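Local coordinates for SusD superfamily protein (Parabacteroides distasonis, PDB 3OTN) that probably binds carbohydrate or related nutrients at the bacterial outer membrane as a member of the SusD family, at residues T140-Q143 with S144-G147; A405-E408 with E409-Q413; D412-Y415 with F416-Y420. All blocks are in the same frame, centred on the assembly; numbering follows the deposited sequence.

Contact 1 is a surface turn in the loop between helices 108-133 and 156-172, whereas contacts 2 and 3 both use helix 403-418, contact 3 running on into the loop after it, and share Asp412 and Gln413. Burial rises along that helix: contact 2 is partly buried and contact 3 almost wholly so. Contact 1 lies on the opposite side of the chain's centre, its centre about 45 Å from that of contact 2 and about 41 Å from that of contact 3. Chemistry follows place. The turn relies on two backbone bonds and a few side-chain contacts; both helix contacts add charges paired with neighbouring parts of the fold, more numerous in contact 3.

Contact 1 (T140-Q143 with S144-G147); sequences TTVQ and SELG. With EDO (1,2-ethanediol), chain M; EDO (1,2-ethanediol), chain R.
Glu145 lays its side chain against Val142, and the contacts can be traced atom by atom. CB of Glu145 starts 3.7 Å from the Val142 carbonyl O. Because chi1 (-64°) sets CG opposite the carbonyl carbon and the chain then runs extended, CG comes 3.6 Å from Val142 CG2. Glu145 CD is also 3.6 Å from that methyl, and of the two carboxylate oxygens OE2 lies nearer to it than OE1. One methyl thus serves as the resting surface for nearly the whole side chain. At the tip, OE2 makes a weak hydrogen bond to Gln98 on helix 79-100, the helix that also packs against Val142 through Leu95.

The backbone geometry is that of a short 3-10 turn within the loop joining helices 108-133 and 156-172. Glu145 N donates to Val142 O at 3.0 Å, and Leu146 N donates to Gln143 O at 3.2 Å, each bond spanning three residues. Both donors stand above the plane of the carbonyl they meet, by 49° and 69°, consistent with the tight 3-10 winding. Beyond the turn, the Leu146 side chain folds back across Thr141, where methyl CD2 meets hydroxyl OG1 at 3.2 Å. The extended Gln143 side chain leads away from 144-147, and its NE2 makes a weak hydrogen bond of 3.1 Å to O1 of an ethanediol molecule, probably from the crystallisation liquor.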
loop_
_atom_site.group_PDB
_atom_site.type_symbol
_atom_site.label_atom_id
_atom_site.label_comp_id
_atom_site.label_asym_id
_atom_site.label_seq_id
_atom_site.Cartn_x
_atom_site.Cartn_y
_atom_site.Cartn_z
ATOM N N THR A 140 -0.857 -7.357 -22.603
ATOM C CA THR A 140 -2.168 -6.736 -22.710
ATOM C C THR A 140 -3.101 -7.538 -23.605
ATOM O O THR A 140 -4.196 -7.064 -23.909
ATOM C CB THR A 140 -2.059 -5.292 -23.307
ATOM O OG1 THR A 140 -1.420 -5.355 -24.576
ATOM C CG2 THR A 140 -1.252 -4.388 -22.396
ATOM N N THR A 141 -2.694 -8.727 -24.045
ATOM C CA THR A 141 -3.538 -9.543 -24.911
ATOM C C THR A 141 -3.896 -10.816 -24.164
ATOM O O THR A 141 -3.170 -11.240 -23.270
ATOM C CB THR A 141 -2.858 -9.870 -26.285
ATOM O OG1 THR A 141 -1.960 -10.963 -26.148
ATOM C CG2 THR A 141 -2.095 -8.688 -26.814
ATOM N N VAL A 142 -5.026 -11.418 -24.536
ATOM C CA VAL A 142 -5.463 -12.648 -23.918
ATOM C C VAL A 142 -4.412 -13.724 -24.229
ATOM O O VAL A 142 -3.741 -13.669 -25.277
ATOM C CB VAL A 142 -6.911 -13.037 -24.348
ATOM C CG1 VAL A 142 -7.888 -11.884 -23.960
ATOM C CG2 VAL A 142 -6.979 -13.364 -25.835
ATOM N N GLN A 143 -4.244 -14.663 -23.298
ATOM C CA GLN A 143 -3.157 -15.657 -23.384
ATOM C C GLN A 143 -3.138 -16.488 -24.648
ATOM O O GLN A 143 -2.065 -16.754 -25.179
ATOM C CB GLN A 143 -3.148 -16.585 -22.162
ATOM C CG GLN A 143 -2.788 -15.878 -20.871
ATOM C CD GLN A 143 -2.666 -16.834 -19.692
ATOM O OE1 GLN A 143 -2.506 -18.048 -19.865
ATOM N NE2 GLN A 143 -2.721 -16.287 -18.482
ATOM N N SER A 144 -4.313 -16.896 -25.128
ATOM C CA SER A 144 -4.416 -17.682 -26.361
ATOM C C SER A 144 -3.962 -16.909 -27.608
ATOM O O SER A 144 -3.623 -17.516 -28.610
ATOM C CB SER A 144 -5.851 -18.238 -26.568
ATOM O OG SER A 144 -6.827 -17.223 -26.861
ATOM N N GLU A 145 -3.942 -15.578 -27.538
ATOM C CA GLU A 145 -3.537 -14.750 -28.681
ATOM C C GLU A 145 -2.113 -14.236 -28.565
ATOM O O GLU A 145 -1.671 -13.500 -29.433
ATOM C CB GLU A 145 -4.511 -13.592 -28.865
ATOM C CG GLU A 145 -5.901 -14.073 -29.219
ATOM C CD GLU A 145 -6.900 -12.945 -29.388
ATOM O OE1 GLU A 145 -6.482 -11.782 -29.584
ATOM O OE2 GLU A 145 -8.115 -13.235 -29.323
ATOM N N LEU A 146 -1.405 -14.610 -27.504
ATOM C CA LEU A 146 0.050 -14.397 -27.427
ATOM C C LEU A 146 0.754 -15.354 -28.398
ATOM O O LEU A 146 0.359 -16.528 -28.554
ATOM C CB LEU A 146 0.586 -14.643 -26.002
ATOM C CG LEU A 146 0.194 -13.625 -24.941
ATOM C CD1 LEU A 146 0.547 -14.122 -23.548
ATOM C CD2 LEU A 146 0.854 -12.280 -25.241
ATOM N N GLY A 147 1.795 -14.840 -29.041
ATOM C CA GLY A 147 2.602 -15.625 -29.969
ATOM C C GLY A 147 3.478 -16.685 -29.311
ATOM O O GLY A 147 3.624 -17.791 -29.848
HETATM C C1 EDO M . -1.034 -12.709 -18.251
HETATM O O1 EDO M . -1.720 -13.435 -19.286
HETATM C C2 EDO M . -1.023 -13.445 -16.923
HETATM O O2 EDO M . -0.315 -14.697 -16.931
HETATM C C1 EDO R . -7.298 -6.527 -23.946
HETATM O O1 EDO R . -7.499 -7.702 -24.720
HETATM C C2 EDO R . -6.685 -5.444 -24.820
HETATM O O2 EDO R . -5.895 -4.555 -24.023
#

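Contact 2 (A405-E408 with E409-Q413); sequences AFLE and EVWDQ
Leu407 and Trp411, one helical turn apart, make the main apolar contact. Leu407 CG sits 4.0 Å from Trp411 CE2, and methyl CD1 makes an off-centre CH-pi contact, 4.2 Å from the centroid of the five-membered ring. Two torsions set this up: chi1 (-178°) sends Leu407 CG toward the indole, and chi2 (50°) turns CD1 onto the five-membered ring. Phe406 CE2 touches Val410 CG2 at 3.5 Å; separately, Glu408 brings its aliphatic CG to 4.0 Å from Trp411 CE3.

Backbone hydrogen bonding is regular i to i+4, as expected inside helix 403-418, which packs in the helical part of the SusD fold against helices 360-375 and 380-392. Of the four bonds between the segments, Trp411 N to Leu407 O is the straightest (171° at the hydrogen). The same Leu407 O also lies over one face of the indole, 3.4 Å above its plane and offset toward the rim.

Polar side chains bond along the helix and beyond it. Gln413 NE2 donates to Glu409 OE2 at 2.7 Å, approaching from above the carboxylate plane, and that oxygen also forms a salt bridge with Arg390. Trp411 NE1 is hydrogen-bonded to Glu369, which, with Leu407 against the ring, probably limits the indole's rotation.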
loop_
_atom_site.group_PDB
_atom_site.type_symbol
_atom_site.label_atom_id
_atom_site.label_comp_id
_atom_site.label_asym_id
_atom_site.label_seq_id
_atom_site.Cartn_x
_atom_site.Cartn_y
_atom_site.Cartn_z
ATOM N N ALA A 405 13.832 22.013 3.120
ATOM C CA ALA A 405 13.311 21.732 4.460
ATOM C C ALA A 405 11.816 21.384 4.395
ATOM O O ALA A 405 11.365 20.509 5.139
ATOM C CB ALA A 405 13.520 22.896 5.427
ATOM N N PHE A 406 11.057 22.086 3.541
ATOM C CA PHE A 406 9.631 21.765 3.360
ATOM C C PHE A 406 9.410 20.381 2.755
ATOM O O PHE A 406 8.545 19.644 3.214
ATOM C CB PHE A 406 8.880 22.821 2.552
ATOM C CG PHE A 406 7.398 22.628 2.571
ATOM C CD1 PHE A 406 6.632 23.188 3.579
ATOM C CD2 PHE A 406 6.762 21.886 1.579
ATOM C CE1 PHE A 406 5.268 23.008 3.602
ATOM C CE2 PHE A 406 5.407 21.681 1.617
ATOM C CZ PHE A 406 4.664 22.236 2.625
ATOM N N LEU A 407 10.171 20.021 1.727
ATOM C CA LEU A 407 10.081 18.675 1.175
ATOM C C LEU A 407 10.377 17.599 2.229
ATOM O O LEU A 407 9.687 16.572 2.297
ATOM C CB LEU A 407 11.002 18.534 -0.026
ATOM C CG LEU A 407 11.024 17.216 -0.793
ATOM C CD1 LEU A 407 9.622 16.757 -1.162
ATOM C CD2 LEU A 407 11.901 17.366 -2.026
ATOM N N GLU A 408 11.380 17.836 3.076
ATOM C CA GLU A 408 11.715 16.852 4.091
ATOM C C GLU A 408 10.628 16.749 5.178
ATOM O O GLU A 408 10.416 15.662 5.746
ATOM C CB GLU A 408 13.112 17.123 4.665
ATOM C CG GLU A 408 14.187 16.895 3.609
ATOM C CD GLU A 408 15.611 16.931 4.123
ATOM O OE1 GLU A 408 15.818 17.025 5.345
ATOM O OE2 GLU A 408 16.525 16.836 3.272
ATOM N N GLU A 409 9.949 17.855 5.471
ATOM C CA GLU A 409 8.802 17.831 6.407
ATOM C C GLU A 409 7.622 17.050 5.830
ATOM O O GLU A 409 6.962 16.332 6.578
ATOM C CB GLU A 409 8.360 19.242 6.785
ATOM C CG GLU A 409 7.100 19.317 7.658
ATOM C CD GLU A 409 7.257 18.629 9.008
ATOM O OE1 GLU A 409 8.393 18.457 9.505
ATOM O OE2 GLU A 409 6.218 18.294 9.591
ATOM N N VAL A 410 7.366 17.181 4.521
ATOM C CA VAL A 410 6.321 16.362 3.829
ATOM C C VAL A 410 6.684 14.878 3.934
ATOM O O VAL A 410 5.873 14.051 4.335
ATOM C CB VAL A 410 6.175 16.773 2.350
ATOM C CG1 VAL A 410 5.280 15.802 1.583
ATOM C CG2 VAL A 410 5.668 18.230 2.241
ATOM N N TRP A 411 7.946 14.562 3.636
ATOM C CA TRP A 411 8.452 13.212 3.821
ATOM C C TRP A 411 8.238 12.756 5.268
ATOM O O TRP A 411 7.732 11.651 5.493
ATOM C CB TRP A 411 9.916 13.098 3.454
ATOM C CG TRP A 411 10.217 13.162 1.989
ATOM C CD1 TRP A 411 9.332 13.032 0.929
ATOM C CD2 TRP A 411 11.500 13.347 1.413
ATOM N NE1 TRP A 411 10.009 13.132 -0.257
ATOM C CE2 TRP A 411 11.336 13.338 0.005
ATOM C CE3 TRP A 411 12.782 13.547 1.945
ATOM C CZ2 TRP A 411 12.417 13.483 -0.875
ATOM C CZ3 TRP A 411 13.862 13.693 1.059
ATOM C CH2 TRP A 411 13.662 13.672 -0.329
ATOM N N ASP A 412 8.585 13.612 6.238
ATOM C CA ASP A 412 8.412 13.258 7.643
ATOM C C ASP A 412 6.963 12.842 7.930
ATOM O O ASP A 412 6.702 11.774 8.544
ATOM C CB ASP A 412 8.799 14.404 8.583
ATOM C CG ASP A 412 10.310 14.473 8.889
ATOM O OD1 ASP A 412 11.145 13.729 8.309
ATOM O OD2 ASP A 412 10.664 15.313 9.737
ATOM N N GLN A 413 6.015 13.667 7.494
ATOM C CA GLN A 413 4.621 13.348 7.734
ATOM C C GLN A 413 4.165 12.089 6.995
ATOM O O GLN A 413 3.286 11.395 7.484
ATOM C CB GLN A 413 3.693 14.545 7.480
ATOM C CG GLN A 413 3.997 15.750 8.366
ATOM C CD GLN A 413 4.106 15.387 9.835
ATOM O OE1 GLN A 413 3.346 14.558 10.323
ATOM N NE2 GLN A 413 5.050 15.995 10.541
#

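Contact 3 (D412-Y415 with F416-Y420); sequences DQRY and FDLCY
Torsions bring the Arg414 guanidinium against Leu418: the arginine chain is extended through chi2 and then bends at chi3 (69°), while Leu418 continues outward with chi2 at 177°. Methyl CD1 of Leu418 therefore ends over one face of the guanidinium, 3.9 Å from Arg414 CZ and set off toward the rim. In the other pair, Asp412 and Phe416 both carry CG opposite the carbonyl carbon, and their side chains run side by side in the same direction. Phe416 CE2 comes 3.9 Å from Asp412 CB, with ring and carboxylate planes 59° apart; Asp412 OD1 is hydrogen-bonded to Tyr442 and salt-bridged to Arg435. The ring also lies close to the backbone, its CD2 being 3.1 Å from Asp412 O.

That carbonyl accepts from Phe416 N at 2.8 Å. Asp417 N to Gln413 O (2.8 Å) and Leu418 N to Arg414 O (3.0 Å) carry the same i to i+4 pattern onward through helix 403-418, which packs with helices 360-375, 380-392 and 424-431 in the SusD fold. Gln413 NE2, hydrogen-bonded to Glu409, lies at the edge of the Phe416 ring.

Charged groups here are held from outside the two segments. Arg414 forms salt bridges with Asp427 and Asp362, and Asp417 is bridged to Arg301 and Arg392. These pairings probably favour the ionised forms of Arg414 and Asp417 despite their burial, and tie this helix to its neighbours electrostatically.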
loop_
_atom_site.group_PDB
_atom_site.type_symbol
_atom_site.label_atom_id
_atom_site.label_comp_id
_atom_site.label_asym_id
_atom_site.label_seq_id
_atom_site.Cartn_x
_atom_site.Cartn_y
_atom_site.Cartn_z
ATOM N N ASP A 412 8.585 13.612 6.238
ATOM C CA ASP A 412 8.412 13.258 7.643
ATOM C C ASP A 412 6.963 12.842 7.930
ATOM O O ASP A 412 6.702 11.774 8.544
ATOM C CB ASP A 412 8.799 14.404 8.583
ATOM C CG ASP A 412 10.310 14.473 8.889
ATOM O OD1 ASP A 412 11.145 13.729 8.309
ATOM O OD2 ASP A 412 10.664 15.313 9.737
ATOM N N GLN A 413 6.015 13.667 7.494
ATOM C CA GLN A 413 4.621 13.348 7.734
ATOM C C GLN A 413 4.165 12.089 6.995
ATOM O O GLN A 413 3.286 11.395 7.484
ATOM C CB GLN A 413 3.693 14.545 7.480
ATOM C CG GLN A 413 3.997 15.750 8.366
ATOM C CD GLN A 413 4.106 15.387 9.835
ATOM O OE1 GLN A 413 3.346 14.558 10.323
ATOM N NE2 GLN A 413 5.050 15.995 10.541
ATOM N N ARG A 414 4.783 11.771 5.858
ATOM C CA ARG A 414 4.523 10.518 5.196
ATOM C C ARG A 414 4.969 9.347 6.083
ATOM O O ARG A 414 4.232 8.369 6.227
ATOM C CB ARG A 414 5.192 10.452 3.831
ATOM C CG ARG A 414 4.531 11.390 2.797
ATOM C CD ARG A 414 5.122 11.165 1.396
ATOM N NE ARG A 414 4.705 9.856 0.926
ATOM C CZ ARG A 414 3.510 9.565 0.448
ATOM N NH1 ARG A 414 2.592 10.505 0.266
ATOM N NH2 ARG A 414 3.236 8.320 0.108
ATOM N N TYR A 415 6.182 9.430 6.638
ATOM C CA TYR A 415 6.670 8.380 7.516
ATOM C C TYR A 415 5.764 8.271 8.758
ATOM O O TYR A 415 5.301 7.187 9.116
ATOM C CB TYR A 415 8.101 8.641 7.988
ATOM C CG TYR A 415 9.196 8.169 7.029
ATOM C CD1 TYR A 415 9.397 8.786 5.794
ATOM C CD2 TYR A 415 10.064 7.145 7.392
ATOM C CE1 TYR A 415 10.434 8.392 4.936
ATOM C CE2 TYR A 415 11.085 6.744 6.551
ATOM C CZ TYR A 415 11.281 7.366 5.344
ATOM O OH TYR A 415 12.288 6.926 4.535
ATOM N N PHE A 416 5.511 9.406 9.391
ATOM C CA PHE A 416 4.818 9.413 10.665
ATOM C C PHE A 416 3.334 9.099 10.565
ATOM O O PHE A 416 2.813 8.401 11.449
ATOM C CB PHE A 416 5.034 10.706 11.418
ATOM C CG PHE A 416 6.507 10.979 11.784
ATOM C CD1 PHE A 416 7.315 9.984 12.354
ATOM C CD2 PHE A 416 7.044 12.230 11.602
ATOM C CE1 PHE A 416 8.655 10.260 12.698
ATOM C CE2 PHE A 416 8.378 12.514 11.948
ATOM C CZ PHE A 416 9.170 11.520 12.499
ATOM N N ASP A 417 2.660 9.634 9.554
ATOM C CA ASP A 417 1.211 9.483 9.412
ATOM C C ASP A 417 0.808 8.220 8.667
ATOM O O ASP A 417 -0.219 7.602 8.997
ATOM C CB ASP A 417 0.579 10.699 8.717
ATOM C CG ASP A 417 -0.685 11.168 9.403
ATOM O OD1 ASP A 417 -0.554 11.498 10.597
ATOM O OD2 ASP A 417 -1.784 11.182 8.778
ATOM N N LEU A 418 1.599 7.848 7.659
ATOM C CA LEU A 418 1.300 6.667 6.849
ATOM C C LEU A 418 2.080 5.386 7.212
ATOM O O LEU A 418 2.096 4.427 6.441
ATOM C CB LEU A 418 1.500 7.006 5.368
ATOM C CG LEU A 418 0.848 8.333 4.923
ATOM C CD1 LEU A 418 1.186 8.607 3.459
ATOM C CD2 LEU A 418 -0.668 8.262 5.138
ATOM N N CYS A 419 2.732 5.348 8.368
ATOM C CA CYS A 419 3.538 4.187 8.704
ATOM C C CYS A 419 2.735 2.890 8.717
ATOM O O CYS A 419 1.606 2.868 9.192
ATOM C CB CYS A 419 4.218 4.353 10.066
ATOM S SG CYS A 419 3.102 4.809 11.453
ATOM N N TYR A 420 3.369 1.826 8.216
ATOM C CA TYR A 420 2.851 0.474 8.217
ATOM C C TYR A 420 1.637 0.296 7.330
ATOM O O TYR A 420 0.872 -0.652 7.534
ATOM C CB TYR A 420 2.613 -0.029 9.654
ATOM C CG TYR A 420 3.869 0.204 10.512
ATOM C CD1 TYR A 420 5.073 -0.403 10.176
ATOM C CD2 TYR A 420 3.854 1.063 11.592
ATOM C CE1 TYR A 420 6.232 -0.175 10.919
ATOM C CE2 TYR A 420 5.022 1.311 12.342
ATOM C CZ TYR A 420 6.201 0.682 11.989
ATOM O OH TYR A 420 7.371 0.885 12.709
#